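Local coordinates for carbohydrate kinase, FGGY (Novosphingobium aromaticivorans, PDB 3H6E), which probably acts as a carbohydrate kinase of the FGGY family, transferring phosphate from ATP to a sugar substrate, at residues W56-L61 / A157-G162; G209-A214 / T219-D224; I9-G14 / S18-W23; L48-T53 / L150-Y155. All blocks are in the same frame, centred on the assembly; numbering follows the deposited sequence.

Contacts 3 and 4 are buried, whereas contacts 1 and 2 are only partly so, and contact 2, with Ala210 and Pro223 exposed, lies nearest the surface. Contacts 1 and 4 hold the same pair of helices, 50-63 and 152-159, at two places about 10 Å apart between centres. Contact 3 is the hairpin in the sheet against which both helices pack, and contact 2 closes the far edge of that sheet. Chemistry follows place: backbone hydrogen bonds cross contact 3, while contacts 1 and 4 meet through apolar atoms, contact 2 mainly so, and none of these three has a hydrogen bond across it. Leu13 O and Trp152 NE1 tie contact 3 to contact 4; Leu160 O and Leu212 N tie contact 1 to contact 2.

Contact 1 of 4, residues W56-L61 / A157-G162; sequences WLLDVL and AWFLTG
Phe159 reaches from the last turn of helix 152-159 toward helix 50-63 and meets Leu58 with the rim of its ring: Leu58 CG lies near the ring plane, 4.2 Å from Phe159 CE2. The phenyl group gets there because its CG stands trans to the backbone N (chi1 -174°), which extends the side chain across the gap between the helices. Leu160, the first residue past that helix, makes the second touch. Its CD2 comes within 4.0 Å of Leu61 CD1, the two branched ends crossing at a slant, one helical turn on from Leu58. The backbones stay well apart, with Leu58 CA and Leu160 CA at 9.6 Å, so the side chains alone bridge the space. Leu160 and Leu61 also rest on strand 9-13, through Ile11 and Ile9 respectively, which places both segments over the same sheet of this actin-like ATPase domain. Leu58 in turn leans on Arg218 and Thr219 of helix 213-219. With no hydrogen bond between the segments and only methyl, methine and aromatic carbons meeting, the contact probably depends on shape and on partial exclusion of water, and it sets no direction as a polar pair would.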
loop_
_atom_site.group_PDB
_atom_site.type_symbol
_atom_site.label_atom_id
_atom_site.label_comp_id
_atom_site.label_asym_id
_atom_site.label_seq_id
_atom_site.Cartn_x
_atom_site.Cartn_y
_atom_site.Cartn_z
ATOM N N TRP A 56 5.338 -23.240 -7.210
ATOM C CA TRP A 56 6.559 -22.717 -6.601
ATOM C C TRP A 56 6.485 -22.734 -5.079
ATOM O O TRP A 56 7.457 -23.077 -4.405
ATOM C CB TRP A 56 6.851 -21.291 -7.075
ATOM C CG TRP A 56 7.934 -20.608 -6.277
ATOM C CD1 TRP A 56 9.277 -20.864 -6.331
ATOM C CD2 TRP A 56 7.766 -19.563 -5.307
ATOM N NE1 TRP A 56 9.952 -20.043 -5.459
ATOM C CE2 TRP A 56 9.050 -19.236 -4.818
ATOM C CE3 TRP A 56 6.658 -18.870 -4.805
ATOM C CZ2 TRP A 56 9.255 -18.247 -3.854
ATOM C CZ3 TRP A 56 6.864 -17.890 -3.845
ATOM C CH2 TRP A 56 8.152 -17.588 -3.382
ATOM N N LEU A 57 5.328 -22.366 -4.540
ATOM C CA LEU A 57 5.199 -22.192 -3.097
ATOM C C LEU A 57 4.852 -23.487 -2.359
ATOM O O LEU A 57 4.872 -23.529 -1.132
ATOM C CB LEU A 57 4.219 -21.060 -2.762
ATOM C CG LEU A 57 2.773 -21.346 -2.369
ATOM C CD1 LEU A 57 2.657 -21.459 -0.860
ATOM C CD2 LEU A 57 1.877 -20.228 -2.880
ATOM N N LEU A 58 4.544 -24.544 -3.106
ATOM C CA LEU A 58 4.448 -25.874 -2.511
ATOM C C LEU A 58 5.835 -26.504 -2.439
ATOM O O LEU A 58 6.098 -27.354 -1.588
ATOM C CB LEU A 58 3.480 -26.771 -3.286
ATOM C CG LEU A 58 2.018 -26.676 -2.843
ATOM C CD1 LEU A 58 1.160 -27.696 -3.571
ATOM C CD2 LEU A 58 1.899 -26.853 -1.335
ATOM N N ASP A 59 6.719 -26.073 -3.337
ATOM C CA ASP A 59 8.125 -26.464 -3.295
ATOM C C ASP A 59 8.784 -25.873 -2.060
ATOM O O ASP A 59 9.243 -26.596 -1.178
ATOM C CB ASP A 59 8.866 -25.958 -4.534
ATOM C CG ASP A 59 8.436 -26.661 -5.802
ATOM O OD1 ASP A 59 7.839 -27.755 -5.700
ATOM O OD2 ASP A 59 8.700 -26.121 -6.901
ATOM N N VAL A 60 8.828 -24.547 -2.011
ATOM C CA VAL A 60 9.497 -23.837 -0.928
ATOM C C VAL A 60 8.924 -24.204 0.439
ATOM O O VAL A 60 9.654 -24.250 1.430
ATOM C CB VAL A 60 9.450 -22.307 -1.146
ATOM C CG1 VAL A 60 8.045 -21.866 -1.495
ATOM C CG2 VAL A 60 9.962 -21.568 0.079
ATOM N N LEU A 61 7.622 -24.471 0.490
ATOM C CA LEU A 61 6.991 -24.909 1.731
ATOM C C LEU A 61 7.551 -26.253 2.182
ATOM O O LEU A 61 7.692 -26.507 3.380
ATOM C CB LEU A 61 5.471 -25.002 1.577
ATOM C CG LEU A 61 4.670 -23.710 1.749
ATOM C CD1 LEU A 61 3.193 -24.027 1.810
ATOM C CD2 LEU A 61 5.101 -22.968 2.998
ATOM N N ALA A 157 -5.132 -18.519 1.146
ATOM C CA ALA A 157 -5.553 -19.151 2.392
ATOM C C ALA A 157 -6.606 -20.234 2.140
ATOM O O ALA A 157 -6.885 -21.043 3.015
ATOM C CB ALA A 157 -6.067 -18.114 3.385
ATOM N N TRP A 158 -7.183 -20.245 0.941
ATOM C CA TRP A 158 -8.146 -21.273 0.551
ATOM C C TRP A 158 -7.419 -22.369 -0.215
ATOM O O TRP A 158 -7.859 -23.518 -0.262
ATOM C CB TRP A 158 -9.257 -20.664 -0.309
ATOM C CG TRP A 158 -10.020 -21.657 -1.140
ATOM C CD1 TRP A 158 -11.230 -22.218 -0.843
ATOM C CD2 TRP A 158 -9.630 -22.194 -2.411
ATOM N NE1 TRP A 158 -11.613 -23.077 -1.846
ATOM C CE2 TRP A 158 -10.650 -23.081 -2.820
ATOM C CE3 TRP A 158 -8.515 -22.019 -3.239
ATOM C CZ2 TRP A 158 -10.591 -23.786 -4.023
ATOM C CZ3 TRP A 158 -8.458 -22.724 -4.438
ATOM C CH2 TRP A 158 -9.490 -23.596 -4.815
ATOM N N PHE A 159 -6.300 -21.986 -0.821
ATOM C CA PHE A 159 -5.429 -22.907 -1.537
ATOM C C PHE A 159 -4.869 -23.945 -0.569
ATOM O O PHE A 159 -4.658 -25.096 -0.936
ATOM C CB PHE A 159 -4.286 -22.117 -2.180
ATOM C CG PHE A 159 -3.395 -22.933 -3.070
ATOM C CD1 PHE A 159 -3.697 -23.096 -4.413
ATOM C CD2 PHE A 159 -2.241 -23.516 -2.570
ATOM C CE1 PHE A 159 -2.874 -23.843 -5.238
ATOM C CE2 PHE A 159 -1.413 -24.263 -3.387
ATOM C CZ PHE A 159 -1.731 -24.427 -4.726
ATOM N N LEU A 160 -4.639 -23.518 0.670
ATOM C CA LEU A 160 -4.037 -24.363 1.695
ATOM C C LEU A 160 -5.069 -24.942 2.656
ATOM O O LEU A 160 -4.719 -25.720 3.540
ATOM C CB LEU A 160 -3.046 -23.552 2.533
ATOM C CG LEU A 160 -1.938 -22.715 1.897
ATOM C CD1 LEU A 160 -1.418 -21.704 2.913
ATOM C CD2 LEU A 160 -0.811 -23.602 1.387
ATOM N N THR A 161 -6.331 -24.557 2.501
ATOM C CA THR A 161 -7.304 -24.808 3.560
ATOM C C THR A 161 -8.660 -25.326 3.075
ATOM O O THR A 161 -9.405 -25.941 3.842
ATOM C CB THR A 161 -7.531 -23.531 4.392
ATOM O OG1 THR A 161 -7.680 -23.868 5.776
ATOM C CG2 THR A 161 -8.758 -22.790 3.907
ATOM N N GLY A 162 -8.986 -25.073 1.811
ATOM C CA GLY A 162 -10.265 -25.488 1.266
ATOM C C GLY A 162 -11.416 -24.571 1.643
ATOM O O GLY A 162 -12.486 -24.630 1.042
#

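Contact 2 of 4, residues G209-A214 / T219-D224; sequences GALLPA and TGLSPD
Leu211 points its CD2 at Leu221 across the helical connection that joins two antiparallel neighbours of the sheet, strands 207-210 and 226-232. The connection leaves the edge strand, makes the short helix 213-219 and returns through 219-224, a loop shaped by two ST turns. Leu211 meets the loop with one branch: CD2 lies 3.9 Å from Leu221 CB and 4.2 Å from Leu221 CD1, touching the root of that side chain as well as one of its ends. The two leucines slant past each other; Leu211 extends its CG trans to the backbone N (chi1 -155°), which carries CD2 to the loop, whereas Leu221 has its CG trans to the carbonyl carbon. Nearer the strand, Ala210 CB packs on Pro223 O at 3.5 Å, a contact of a methyl with a carbonyl. Leu211 also lies against Leu160 and Val227, so its side chain sits between the loop and the sheet. The loop fixes its own course at both ends. Thr219 OG1 accepts from Leu221 N at 3.1 Å in the first ST turn, and in the second Asp224 N gives a fairly straight bond to Ser222 OG, 3.1 Å long with an N-H...O angle of 161°.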
loop_
_atom_site.group_PDB
_atom_site.type_symbol
_atom_site.label_atom_id
_atom_site.label_comp_id
_atom_site.label_asym_id
_atom_site.label_seq_id
_atom_site.Cartn_x
_atom_site.Cartn_y
_atom_site.Cartn_z
ATOM N N GLY A 209 -8.534 -22.095 8.949
ATOM C CA GLY A 209 -8.648 -23.508 9.250
ATOM C C GLY A 209 -7.311 -24.217 9.248
ATOM O O GLY A 209 -6.265 -23.595 9.068
ATOM N N ALA A 210 -7.348 -25.530 9.453
ATOM C CA ALA A 210 -6.140 -26.340 9.436
ATOM C C ALA A 210 -5.687 -26.592 8.004
ATOM O O ALA A 210 -6.481 -26.530 7.070
ATOM C CB ALA A 210 -6.372 -27.651 10.158
ATOM N N LEU A 211 -4.400 -26.871 7.841
ATOM C CA LEU A 211 -3.835 -27.159 6.531
ATOM C C LEU A 211 -4.522 -28.381 5.926
ATOM O O LEU A 211 -4.737 -29.381 6.613
ATOM C CB LEU A 211 -2.333 -27.412 6.666
ATOM C CG LEU A 211 -1.443 -27.152 5.453
ATOM C CD1 LEU A 211 -1.532 -25.692 5.035
ATOM C CD2 LEU A 211 -0.001 -27.541 5.758
ATOM N N LEU A 212 -4.878 -28.296 4.647
ATOM C CA LEU A 212 -5.467 -29.433 3.943
ATOM C C LEU A 212 -4.569 -30.658 4.044
ATOM O O LEU A 212 -3.362 -30.559 3.842
ATOM C CB LEU A 212 -5.716 -29.095 2.469
ATOM C CG LEU A 212 -7.176 -29.008 2.019
ATOM C CD1 LEU A 212 -8.049 -28.487 3.142
ATOM C CD2 LEU A 212 -7.312 -28.147 0.773
ATOM N N PRO A 213 -5.159 -31.820 4.361
ATOM C CA PRO A 213 -4.393 -33.064 4.489
ATOM C C PRO A 213 -3.534 -33.321 3.256
ATOM O O PRO A 213 -2.326 -33.530 3.379
ATOM C CB PRO A 213 -5.483 -34.132 4.615
ATOM C CG PRO A 213 -6.643 -33.410 5.206
ATOM C CD PRO A 213 -6.594 -32.019 4.634
ATOM N N ALA A 214 -4.152 -33.294 2.079
ATOM C CA ALA A 214 -3.427 -33.516 0.832
ATOM C C ALA A 214 -2.279 -32.531 0.670
ATOM O O ALA A 214 -1.319 -32.804 -0.047
ATOM C CB ALA A 214 -4.368 -33.428 -0.357
ATOM N N THR A 219 4.097 -31.209 1.561
ATOM C CA THR A 219 4.961 -30.180 2.127
ATOM C C THR A 219 5.644 -30.722 3.371
ATOM O O THR A 219 6.635 -30.166 3.845
ATOM C CB THR A 219 4.178 -28.913 2.510
ATOM O OG1 THR A 219 3.456 -29.144 3.726
ATOM C CG2 THR A 219 3.207 -28.530 1.405
ATOM N N GLY A 220 5.103 -31.816 3.896
ATOM C CA GLY A 220 5.648 -32.433 5.089
ATOM C C GLY A 220 5.398 -31.589 6.321
ATOM O O GLY A 220 6.048 -31.768 7.352
ATOM N N LEU A 221 4.462 -30.652 6.210
ATOM C CA LEU A 221 4.052 -29.842 7.349
ATOM C C LEU A 221 2.942 -30.556 8.114
ATOM O O LEU A 221 2.189 -31.342 7.540
ATOM C CB LEU A 221 3.577 -28.461 6.890
ATOM C CG LEU A 221 4.639 -27.511 6.333
ATOM C CD1 LEU A 221 3.985 -26.286 5.725
ATOM C CD2 LEU A 221 5.633 -27.109 7.416
ATOM N N SER A 222 2.849 -30.285 9.411
ATOM C CA SER A 222 1.853 -30.934 10.251
ATOM C C SER A 222 0.445 -30.551 9.824
ATOM O O SER A 222 0.195 -29.404 9.453
ATOM C CB SER A 222 2.068 -30.568 11.718
ATOM O OG SER A 222 0.972 -30.997 12.504
ATOM N N PRO A 223 -0.484 -31.517 9.873
ATOM C CA PRO A 223 -1.892 -31.257 9.553
ATOM C C PRO A 223 -2.491 -30.259 10.537
ATOM O O PRO A 223 -3.569 -29.721 10.292
ATOM C CB PRO A 223 -2.552 -32.628 9.732
ATOM C CG PRO A 223 -1.437 -33.613 9.621
ATOM C CD PRO A 223 -0.247 -32.931 10.209
ATOM N N ASP A 224 -1.785 -30.019 11.638
ATOM C CA ASP A 224 -2.245 -29.107 12.679
ATOM C C ASP A 224 -1.945 -27.646 12.357
ATOM O O ASP A 224 -2.444 -26.743 13.034
ATOM C CB ASP A 224 -1.618 -29.479 14.024
ATOM C CG ASP A 224 -2.270 -30.696 14.652
ATOM O OD1 ASP A 224 -3.518 -30.708 14.762
ATOM O OD2 ASP A 224 -1.536 -31.634 15.040
#

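Contact 3 of 4, residues I9-G14 / S18-W23; sequences IVIDLG and SKVSLW
Ser21 and Val10 share more than a backbone pair. The serine OG stands between its own backbone N and carbonyl carbon (chi1 51°), which carries it back over the neighbouring strand, where it donates to Val10 O at 3.2 Å from a direction tilted out of the carbonyl plane. Val10 O also accepts from Ser21 N, at 3.0 Å and in that plane, so one residue holds the carbonyl with two bonds. The same OG accepts from Trp23 NE1 at 3.0 Å, lying in the plane of the indole, while Val10 CG2 comes up obliquely to the ring. An alanine here is likely to leave the indole N-H without this acceptor and the ring freer to turn. Strands 9-13 and 17-23 form an antiparallel beta hairpin, the opening element of the actin-like ATPase fold; in such kinases its turn is the phosphate-1 loop, and the same role is probable here. On the face toward helix 50-63, Val20 divides its branches: CG1 trans to the backbone N meets Ile9 CG2 at 3.9 Å, and CG2 runs beside Ile11 CG2 at 3.8 Å, pointing the same way. Leu22 CD1 packs on Ile9 CG1 at 3.7 Å. Near the turn Leu13 CD2 presses on Ser18 CB at 3.6 Å, while Ser18 OG bonds to Arg35 O on strand 29-36. The remaining hydrogen-bonded pair is Asp12 with Lys19, where Asp12 N reaches Lys19 O at 2.7 Å.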
loop_
_atom_site.group_PDB
_atom_site.type_symbol
_atom_site.label_atom_id
_atom_site.label_comp_id
_atom_site.label_asym_id
_atom_site.label_seq_id
_atom_site.Cartn_x
_atom_site.Cartn_y
_atom_site.Cartn_z
ATOM N N ILE A 9 5.037 -19.125 9.113
ATOM C CA ILE A 9 5.390 -18.888 7.719
ATOM C C ILE A 9 4.487 -17.842 7.072
ATOM O O ILE A 9 3.259 -17.941 7.119
ATOM C CB ILE A 9 5.311 -20.184 6.893
ATOM C CG1 ILE A 9 6.306 -21.219 7.427
ATOM C CG2 ILE A 9 5.563 -19.890 5.420
ATOM C CD1 ILE A 9 6.087 -22.628 6.896
ATOM N N VAL A 10 5.106 -16.836 6.463
ATOM C CA VAL A 10 4.360 -15.795 5.776
ATOM C C VAL A 10 4.525 -15.920 4.265
ATOM O O VAL A 10 5.644 -15.987 3.758
ATOM C CB VAL A 10 4.825 -14.395 6.207
ATOM C CG1 VAL A 10 3.912 -13.335 5.616
ATOM C CG2 VAL A 10 4.870 -14.289 7.731
ATOM N N ILE A 11 3.407 -15.962 3.550
ATOM C CA ILE A 11 3.435 -15.961 2.092
ATOM C C ILE A 11 3.003 -14.597 1.566
ATOM O O ILE A 11 1.846 -14.206 1.712
ATOM C CB ILE A 11 2.544 -17.065 1.501
ATOM C CG1 ILE A 11 1.391 -17.378 2.452
ATOM C CG2 ILE A 11 3.350 -18.323 1.258
ATOM C CD1 ILE A 11 0.710 -18.702 2.168
ATOM N N ASP A 12 3.944 -13.871 0.970
ATOM C CA ASP A 12 3.675 -12.524 0.483
ATOM C C ASP A 12 3.708 -12.482 -1.035
ATOM O O ASP A 12 4.745 -12.210 -1.639
ATOM C CB ASP A 12 4.682 -11.528 1.056
ATOM C CG ASP A 12 4.271 -10.089 0.820
ATOM O OD1 ASP A 12 3.479 -9.842 -0.112
ATOM O OD2 ASP A 12 4.737 -9.206 1.569
ATOM N N LEU A 13 2.558 -12.742 -1.640
ATOM C CA LEU A 13 2.448 -12.788 -3.087
ATOM C C LEU A 13 2.066 -11.420 -3.648
ATOM O O LEU A 13 0.933 -11.192 -4.074
ATOM C CB LEU A 13 1.445 -13.871 -3.473
ATOM C CG LEU A 13 1.834 -15.158 -2.735
ATOM C CD1 LEU A 13 0.649 -16.064 -2.477
ATOM C CD2 LEU A 13 2.945 -15.898 -3.468
ATOM N N GLY A 14 3.035 -10.509 -3.634
ATOM C CA GLY A 14 2.824 -9.157 -4.108
ATOM C C GLY A 14 2.740 -9.080 -5.619
ATOM O O GLY A 14 2.654 -10.100 -6.305
ATOM N N SER A 18 7.091 -12.180 -5.182
ATOM C CA SER A 18 6.463 -13.129 -4.273
ATOM C C SER A 18 7.505 -13.694 -3.310
ATOM O O SER A 18 8.528 -14.234 -3.729
ATOM C CB SER A 18 5.763 -14.252 -5.045
ATOM O OG SER A 18 6.618 -14.822 -6.018
ATOM N N LYS A 19 7.242 -13.549 -2.016
ATOM C CA LYS A 19 8.202 -13.931 -0.991
ATOM C C LYS A 19 7.592 -14.902 0.012
ATOM O O LYS A 19 6.518 -14.655 0.554
ATOM C CB LYS A 19 8.697 -12.690 -0.245
ATOM C CG LYS A 19 8.887 -11.464 -1.125
ATOM C CD LYS A 19 9.550 -10.328 -0.356
ATOM C CE LYS A 19 10.017 -9.218 -1.292
ATOM N NZ LYS A 19 10.854 -8.199 -0.591
ATOM N N VAL A 20 8.287 -16.006 0.256
ATOM C CA VAL A 20 7.914 -16.915 1.329
ATOM C C VAL A 20 8.971 -16.829 2.421
ATOM O O VAL A 20 10.170 -16.853 2.139
ATOM C CB VAL A 20 7.776 -18.360 0.835
ATOM C CG1 VAL A 20 7.340 -19.267 1.976
ATOM C CG2 VAL A 20 6.784 -18.430 -0.319
ATOM N N SER A 21 8.526 -16.724 3.669
ATOM C CA SER A 21 9.438 -16.443 4.769
ATOM C C SER A 21 9.174 -17.284 6.015
ATOM O O SER A 21 8.026 -17.528 6.385
ATOM C CB SER A 21 9.382 -14.957 5.122
ATOM O OG SER A 21 8.047 -14.519 5.308
ATOM N N LEU A 22 10.254 -17.710 6.665
ATOM C CA LEU A 22 10.168 -18.527 7.870
ATOM C C LEU A 22 10.683 -17.760 9.079
ATOM O O LEU A 22 11.825 -17.303 9.088
ATOM C CB LEU A 22 10.979 -19.808 7.693
ATOM C CG LEU A 22 11.001 -20.772 8.879
ATOM C CD1 LEU A 22 9.689 -21.542 8.981
ATOM C CD2 LEU A 22 12.177 -21.723 8.753
ATOM N N TRP A 23 9.845 -17.630 10.103
ATOM C CA TRP A 23 10.187 -16.833 11.277
ATOM C C TRP A 23 10.124 -17.650 12.565
ATOM O O TRP A 23 9.512 -18.718 12.606
ATOM C CB TRP A 23 9.246 -15.630 11.391
ATOM C CG TRP A 23 9.252 -14.743 10.183
ATOM C CD1 TRP A 23 8.795 -15.053 8.934
ATOM C CD2 TRP A 23 9.729 -13.393 10.112
ATOM N NE1 TRP A 23 8.967 -13.985 8.090
ATOM C CE2 TRP A 23 9.536 -12.951 8.788
ATOM C CE3 TRP A 23 10.303 -12.517 11.039
ATOM C CZ2 TRP A 23 9.894 -11.674 8.368
ATOM C CZ3 TRP A 23 10.659 -11.248 10.619
ATOM C CH2 TRP A 23 10.454 -10.839 9.294
#

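Contact 4 of 4, residues L48-T53 / L150-Y155; sequences LDAPDT and LPWAQY
Asp49 O, the carbonyl between the two residues that meet the other segment, Leu48 and Ala50, is gripped twice by Thr53: OG1 donates to it at 3.0 Å and Thr53 N at 3.1 Å, from opposite faces of its plane. Asp49 is also the N-cap of helix 50-63, its OD1 accepting from Asp52 N, which comes from well above the carboxylate plane. On either side of this cap residue, Leu48 and Ala50 face Trp152. Leu48 CD2 sits over the six-membered ring of Trp152 in a CH-pi contact, 3.9 Å from its centroid and only 9° off the ring normal. Ala50 CB comes to the same indole at its edge, 4.3 Å from Trp152 CZ3, and lies equally far from Tyr155 CE2. The indole spans the gap because its CG is trans to the backbone N (chi1 176°), and its NE1 is held by Leu13 O. A leucine in its place would probably leave Leu13 O without this donor and open a gap beneath Leu48 CD2. Around the indole, Trp156 of helix 152-159 meets Trp152 edge-to-face, and Leu89 of strand 88-89 touches both Ala50 and Tyr155. The start of helix 50-63 thus lies against the start of helix 152-159, with the end of strand 9-13 at the indole N-H and strand 88-89 beside Tyr155.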
loop_
_atom_site.group_PDB
_atom_site.type_symbol
_atom_site.label_atom_id
_atom_site.label_comp_id
_atom_site.label_asym_id
_atom_site.label_seq_id
_atom_site.Cartn_x
_atom_site.Cartn_y
_atom_site.Cartn_z
ATOM N N LEU A 48 -2.665 -12.872 -13.356
ATOM C CA LEU A 48 -1.845 -13.338 -12.248
ATOM C C LEU A 48 -1.661 -14.838 -12.429
ATOM O O LEU A 48 -2.625 -15.559 -12.692
ATOM C CB LEU A 48 -2.528 -13.048 -10.912
ATOM C CG LEU A 48 -2.225 -11.715 -10.224
ATOM C CD1 LEU A 48 -1.846 -10.639 -11.229
ATOM C CD2 LEU A 48 -3.412 -11.281 -9.373
ATOM N N ASP A 49 -0.427 -15.312 -12.311
ATOM C CA ASP A 49 -0.145 -16.720 -12.554
ATOM C C ASP A 49 -0.413 -17.557 -11.312
ATOM O O ASP A 49 0.515 -17.962 -10.615
ATOM C CB ASP A 49 1.297 -16.911 -13.021
ATOM C CG ASP A 49 1.518 -18.253 -13.691
ATOM O OD1 ASP A 49 0.645 -19.139 -13.551
ATOM O OD2 ASP A 49 2.561 -18.417 -14.360
ATOM N N ALA A 50 -1.689 -17.820 -11.050
ATOM C CA ALA A 50 -2.103 -18.562 -9.864
ATOM C C ALA A 50 -1.639 -20.020 -9.864
ATOM O O ALA A 50 -1.001 -20.465 -8.912
ATOM C CB ALA A 50 -3.621 -18.481 -9.683
ATOM N N PRO A 51 -1.960 -20.772 -10.931
ATOM C CA PRO A 51 -1.590 -22.191 -10.936
ATOM C C PRO A 51 -0.104 -22.369 -10.659
ATOM O O PRO A 51 0.283 -23.174 -9.812
ATOM C CB PRO A 51 -1.904 -22.632 -12.372
ATOM C CG PRO A 51 -2.897 -21.646 -12.872
ATOM C CD PRO A 51 -2.553 -20.348 -12.210
ATOM N N ASP A 52 0.715 -21.597 -11.364
ATOM C CA ASP A 52 2.160 -21.747 -11.309
ATOM C C ASP A 52 2.756 -21.287 -9.980
ATOM O O ASP A 52 3.685 -21.907 -9.462
ATOM C CB ASP A 52 2.801 -20.990 -12.470
ATOM C CG ASP A 52 4.285 -21.225 -12.565
ATOM O OD1 ASP A 52 4.698 -22.398 -12.690
ATOM O OD2 ASP A 52 5.037 -20.231 -12.526
ATOM N N THR A 53 2.234 -20.196 -9.433
ATOM C CA THR A 53 2.710 -19.712 -8.144
ATOM C C THR A 53 2.378 -20.723 -7.054
ATOM O O THR A 53 3.160 -20.930 -6.122
ATOM C CB THR A 53 2.106 -18.346 -7.785
ATOM O OG1 THR A 53 2.655 -17.345 -8.650
ATOM C CG2 THR A 53 2.423 -17.988 -6.342
ATOM N N LEU A 150 -13.576 -13.782 -3.956
ATOM C CA LEU A 150 -12.604 -13.942 -2.893
ATOM C C LEU A 150 -11.319 -13.192 -3.238
ATOM O O LEU A 150 -10.700 -13.450 -4.273
ATOM C CB LEU A 150 -12.335 -15.438 -2.718
ATOM C CG LEU A 150 -11.552 -15.964 -1.523
ATOM C CD1 LEU A 150 -11.803 -17.446 -1.338
ATOM C CD2 LEU A 150 -10.104 -15.720 -1.757
ATOM N N PRO A 151 -10.913 -12.252 -2.370
ATOM C CA PRO A 151 -9.727 -11.432 -2.636
ATOM C C PRO A 151 -8.472 -12.272 -2.868
ATOM O O PRO A 151 -8.411 -13.423 -2.445
ATOM C CB PRO A 151 -9.581 -10.603 -1.353
ATOM C CG PRO A 151 -10.950 -10.567 -0.768
ATOM C CD PRO A 151 -11.551 -11.902 -1.090
ATOM N N TRP A 152 -7.484 -11.681 -3.533
ATOM C CA TRP A 152 -6.240 -12.357 -3.894
ATOM C C TRP A 152 -5.523 -12.964 -2.687
ATOM O O TRP A 152 -5.137 -14.132 -2.706
ATOM C CB TRP A 152 -5.337 -11.363 -4.626
ATOM C CG TRP A 152 -3.965 -11.854 -4.996
ATOM C CD1 TRP A 152 -2.773 -11.297 -4.629
ATOM C CD2 TRP A 152 -3.641 -12.973 -5.832
ATOM N NE1 TRP A 152 -1.732 -12.002 -5.178
ATOM C CE2 TRP A 152 -2.237 -13.036 -5.920
ATOM C CE3 TRP A 152 -4.402 -13.928 -6.510
ATOM C CZ2 TRP A 152 -1.578 -14.019 -6.653
ATOM C CZ3 TRP A 152 -3.745 -14.903 -7.237
ATOM C CH2 TRP A 152 -2.349 -14.942 -7.303
ATOM N N ALA A 153 -5.355 -12.173 -1.634
ATOM C CA ALA A 153 -4.683 -12.643 -0.431
ATOM C C ALA A 153 -5.385 -13.864 0.164
ATOM O O ALA A 153 -4.742 -14.852 0.527
ATOM C CB ALA A 153 -4.600 -11.523 0.595
ATOM N N GLN A 154 -6.710 -13.787 0.265
ATOM C CA GLN A 154 -7.499 -14.868 0.845
ATOM C C GLN A 154 -7.523 -16.082 -0.064
ATOM O O GLN A 154 -7.786 -17.199 0.386
ATOM C CB GLN A 154 -8.928 -14.405 1.142
ATOM C CG GLN A 154 -9.042 -13.535 2.374
ATOM C CD GLN A 154 -8.128 -12.329 2.308
ATOM O OE1 GLN A 154 -7.198 -12.199 3.102
ATOM N NE2 GLN A 154 -8.373 -11.451 1.341
ATOM N N TYR A 155 -7.254 -15.869 -1.349
ATOM C CA TYR A 155 -7.283 -16.976 -2.295
ATOM C C TYR A 155 -6.268 -18.023 -1.880
ATOM O O TYR A 155 -6.499 -19.228 -2.000
ATOM C CB TYR A 155 -6.985 -16.525 -3.726
ATOM C CG TYR A 155 -6.621 -17.702 -4.593
ATOM C CD1 TYR A 155 -7.599 -18.568 -5.059
ATOM C CD2 TYR A 155 -5.296 -17.984 -4.903
ATOM C CE1 TYR A 155 -7.273 -19.664 -5.833
ATOM C CE2 TYR A 155 -4.960 -19.078 -5.680
ATOM C CZ TYR A 155 -5.954 -19.915 -6.142
ATOM O OH TYR A 155 -5.639 -21.008 -6.917
#